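Local coordinates for uncharacterized conserved protein YiiM (Geobacillus stearothermophilus, PDB 5YHH) that probably confers resistance to hydroxylaminopurine through a MOSC domain with a putative molybdenum cofactor-binding catalytic site, at residues V36-K44 against V153-P161. Sequence-based numbering, arbitrary orientation.
Sequences VAHPVAVGK and VLQEGVIEP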
loop_
_atom_site.group_PDB
_atom_site.type_symbol
_atom_site.label_atom_id
_atom_site.label_comp_id
_atom_site.label_asym_id
_atom_site.label_seq_id
_atom_site.Cartn_x
_atom_site.Cartn_y
_atom_site.Cartn_z
ATOM N N VAL A 36 -9.038 15.093 2.863
ATOM C CA VAL A 36 -9.193 16.460 2.331
ATOM C C VAL A 36 -10.264 16.487 1.238
ATOM O O VAL A 36 -10.589 15.453 0.669
ATOM C CB VAL A 36 -7.852 16.995 1.782
ATOM C CG1 VAL A 36 -6.790 17.014 2.900
ATOM C CG2 VAL A 36 -7.384 16.137 0.586
ATOM N N ALA A 37 -10.811 17.670 0.957
ATOM C CA ALA A 37 -11.905 17.834 0.002
ATOM C C ALA A 37 -11.475 18.660 -1.180
ATOM O O ALA A 37 -12.273 19.422 -1.711
ATOM C CB ALA A 37 -13.087 18.522 0.665
ATOM N N HIS A 38 -10.219 18.562 -1.589
ATOM C CA HIS A 38 -9.738 19.404 -2.680
ATOM C C HIS A 38 -8.716 18.636 -3.509
ATOM O O HIS A 38 -8.257 17.574 -3.090
ATOM C CB HIS A 38 -9.146 20.707 -2.126
ATOM C CG HIS A 38 -8.104 20.499 -1.073
ATOM N ND1 HIS A 38 -6.828 20.061 -1.365
ATOM C CD2 HIS A 38 -8.140 20.685 0.267
ATOM C CE1 HIS A 38 -6.129 19.968 -0.246
ATOM N NE2 HIS A 38 -6.902 20.340 0.758
ATOM N N PRO A 39 -8.375 19.151 -4.698
ATOM C CA PRO A 39 -7.352 18.496 -5.513
ATOM C C PRO A 39 -5.976 18.445 -4.860
ATOM O O PRO A 39 -5.591 19.363 -4.153
ATOM C CB PRO A 39 -7.311 19.354 -6.785
ATOM C CG PRO A 39 -8.687 19.883 -6.887
ATOM C CD PRO A 39 -9.112 20.161 -5.472
ATOM N N VAL A 40 -5.264 17.357 -5.101
ATOM C CA VAL A 40 -3.982 17.101 -4.481
ATOM C C VAL A 40 -3.011 16.739 -5.611
ATOM O O VAL A 40 -3.350 15.948 -6.492
ATOM C CB VAL A 40 -4.103 15.955 -3.446
ATOM C CG1 VAL A 40 -2.749 15.534 -2.902
ATOM C CG2 VAL A 40 -5.078 16.359 -2.266
ATOM N N ALA A 41 -1.832 17.346 -5.603
ATOM C CA ALA A 41 -0.796 17.010 -6.583
ATOM C C ALA A 41 -0.150 15.675 -6.222
ATOM O O ALA A 41 0.104 15.416 -5.052
ATOM C CB ALA A 41 0.263 18.108 -6.629
ATOM N N VAL A 42 0.113 14.849 -7.229
ATOM C CA VAL A 42 0.757 13.557 -7.046
ATOM C C VAL A 42 2.164 13.629 -7.590
ATOM O O VAL A 42 2.370 13.593 -8.794
ATOM C CB VAL A 42 -0.036 12.423 -7.755
ATOM C CG1 VAL A 42 0.689 11.078 -7.639
ATOM C CG2 VAL A 42 -1.437 12.328 -7.183
ATOM N N GLY A 43 3.137 13.759 -6.688
ATOM C CA GLY A 43 4.544 13.852 -7.075
ATOM C C GLY A 43 5.303 12.538 -6.980
ATOM O O GLY A 43 4.903 11.620 -6.276
ATOM N N LYS A 44 6.434 12.471 -7.663
ATOM C CA LYS A 44 7.253 11.265 -7.718
ATOM C C LYS A 44 7.845 10.823 -6.354
ATOM O O LYS A 44 8.030 9.624 -6.111
ATOM C CB LYS A 44 8.397 11.478 -8.713
ATOM C CG LYS A 44 8.488 10.446 -9.826
ATOM C CD LYS A 44 8.054 11.019 -11.163
ATOM C CE LYS A 44 8.426 10.105 -12.326
ATOM N NZ LYS A 44 8.288 10.826 -13.646
ATOM N N VAL A 153 5.067 6.532 -8.510
ATOM C CA VAL A 153 4.457 7.427 -9.463
ATOM C C VAL A 153 5.274 7.412 -10.749
ATOM O O VAL A 153 6.451 7.821 -10.747
ATOM C CB VAL A 153 4.380 8.836 -8.886
ATOM C CG1 VAL A 153 3.872 9.808 -9.957
ATOM C CG2 VAL A 153 3.502 8.811 -7.597
ATOM N N LEU A 154 4.650 6.924 -11.824
ATOM C CA LEU A 154 5.264 6.891 -13.159
ATOM C C LEU A 154 5.164 8.222 -13.862
ATOM O O LEU A 154 6.095 8.629 -14.580
ATOM C CB LEU A 154 4.620 5.803 -14.045
ATOM C CG LEU A 154 4.710 4.371 -13.489
ATOM C CD1 LEU A 154 4.042 3.368 -14.452
ATOM C CD2 LEU A 154 6.162 3.965 -13.161
ATOM N N GLN A 155 4.018 8.889 -13.708
ATOM C CA GLN A 155 3.834 10.237 -14.248
ATOM C C GLN A 155 3.087 11.072 -13.196
ATOM O O GLN A 155 2.043 10.677 -12.660
ATOM C CB GLN A 155 3.146 10.237 -15.638
ATOM C CG GLN A 155 2.242 11.508 -15.910
ATOM C CD GLN A 155 1.431 11.496 -17.226
ATOM O OE1 GLN A 155 2.003 11.561 -18.310
ATOM N NE2 GLN A 155 0.092 11.458 -17.119
ATOM N N GLU A 156 3.689 12.203 -12.844
ATOM C CA GLU A 156 3.116 13.136 -11.869
ATOM C C GLU A 156 1.803 13.686 -12.397
ATOM O O GLU A 156 1.610 13.787 -13.603
ATOM C CB GLU A 156 4.099 14.306 -11.626
ATOM C CG GLU A 156 5.291 13.887 -10.847
ATOM C CD GLU A 156 6.232 15.031 -10.480
ATOM O OE1 GLU A 156 6.269 16.072 -11.197
ATOM O OE2 GLU A 156 6.928 14.856 -9.449
ATOM N N GLY A 157 0.885 14.031 -11.510
ATOM C CA GLY A 157 -0.339 14.701 -11.936
ATOM C C GLY A 157 -1.142 15.186 -10.753
ATOM O O GLY A 157 -0.578 15.467 -9.679
ATOM N N VAL A 158 -2.456 15.270 -10.950
ATOM C CA VAL A 158 -3.379 15.813 -9.963
ATOM C C VAL A 158 -4.582 14.879 -9.876
ATOM O O VAL A 158 -5.046 14.362 -10.889
ATOM C CB VAL A 158 -3.819 17.257 -10.311
ATOM C CG1 VAL A 158 -4.768 17.810 -9.227
ATOM C CG2 VAL A 158 -2.583 18.173 -10.484
ATOM N N ILE A 159 -5.049 14.653 -8.652
ATOM C CA ILE A 159 -6.210 13.803 -8.376
ATOM C C ILE A 159 -7.155 14.514 -7.411
ATOM O O ILE A 159 -6.738 15.381 -6.643
ATOM C CB ILE A 159 -5.786 12.476 -7.693
ATOM C CG1 ILE A 159 -4.923 12.768 -6.475
ATOM C CG2 ILE A 159 -5.002 11.590 -8.637
ATOM C CD1 ILE A 159 -4.695 11.547 -5.576
ATOM N N GLU A 160 -8.416 14.107 -7.436
ATOM C CA GLU A 160 -9.435 14.619 -6.528
ATOM C C GLU A 160 -10.098 13.455 -5.848
ATOM O O GLU A 160 -10.193 12.399 -6.454
ATOM C CB GLU A 160 -10.543 15.287 -7.305
ATOM C CG GLU A 160 -10.270 16.622 -7.735
ATOM C CD GLU A 160 -11.439 17.121 -8.510
ATOM O OE1 GLU A 160 -12.508 17.276 -7.892
ATOM O OE2 GLU A 160 -11.297 17.255 -9.726
ATOM N N PRO A 161 -10.625 13.672 -4.631
ATOM C CA PRO A 161 -11.390 12.608 -3.971
ATOM C C PRO A 161 -12.499 12.059 -4.863
ATOM O O PRO A 161 -13.178 12.817 -5.538
ATOM C CB PRO A 161 -11.944 13.288 -2.704
ATOM C CG PRO A 161 -10.884 14.345 -2.374
ATOM C CD PRO A 161 -10.465 14.857 -3.763
HETATM O O HOH W 1 7.481 7.271 -7.269
HETATM O O HOH W 2 5.963 12.973 -14.284
#
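Val42 N donates to Gly157 O in an almost linear bond (176°) that is short for a backbone pair, at 2.6 Å. The return bond from Gly157 N meets Val42 O at 3.1 Å, and Glu156 CA adds a CH···O contact to the same oxygen. Val40 and Ile159 exchange the second reciprocal pair of backbone bonds. With Ala41 and Val158 as the non-hydrogen-bonded pair between them, residues 40-42 and 157-159 make a short two-stranded antiparallel sheet.

Past its end, the carboxylate of Glu156 takes over the pairing: OE2 accepts Lys44 N at 3.0 Å through its anti lone pair. With CG beside its own backbone N (chi1 -72°) and the chain extended beyond it, the glutamate reaches across to this amide. The Lys44 side chain, bent at chi2, passes over Val153 O, and NZ makes a weak bond to Leu154 O. One water bridges Lys44 O to Val153 N; another accepts from both Lys44 NZ and Glu156 N.

Val42 buries more surface against the other segment than any other residue and makes the two closest apolar contacts, its two methyls parting company. CG1 meets Val153 CG2 at 3.6 Å, whereas CG2 rests against CG1 and CD1 of Ile159, whose side chain crosses it at about a right angle. On the face that carries Ala41 and Val158, Val158 CG1 also touches Pro39 CB, just before the strand, at 3.8 Å.

The pair lies at the surface beside the larger mixed sheet of the chain. Val40 and Ile159 pack on Ile12 of strand 8-19, Val42 and Val153 reach Ile65 of strand 65-69, and a classic beta bulge at Leu154 and Gln155, facing Leu115, leads from strand 149-153 into the turn toward strand 157-159.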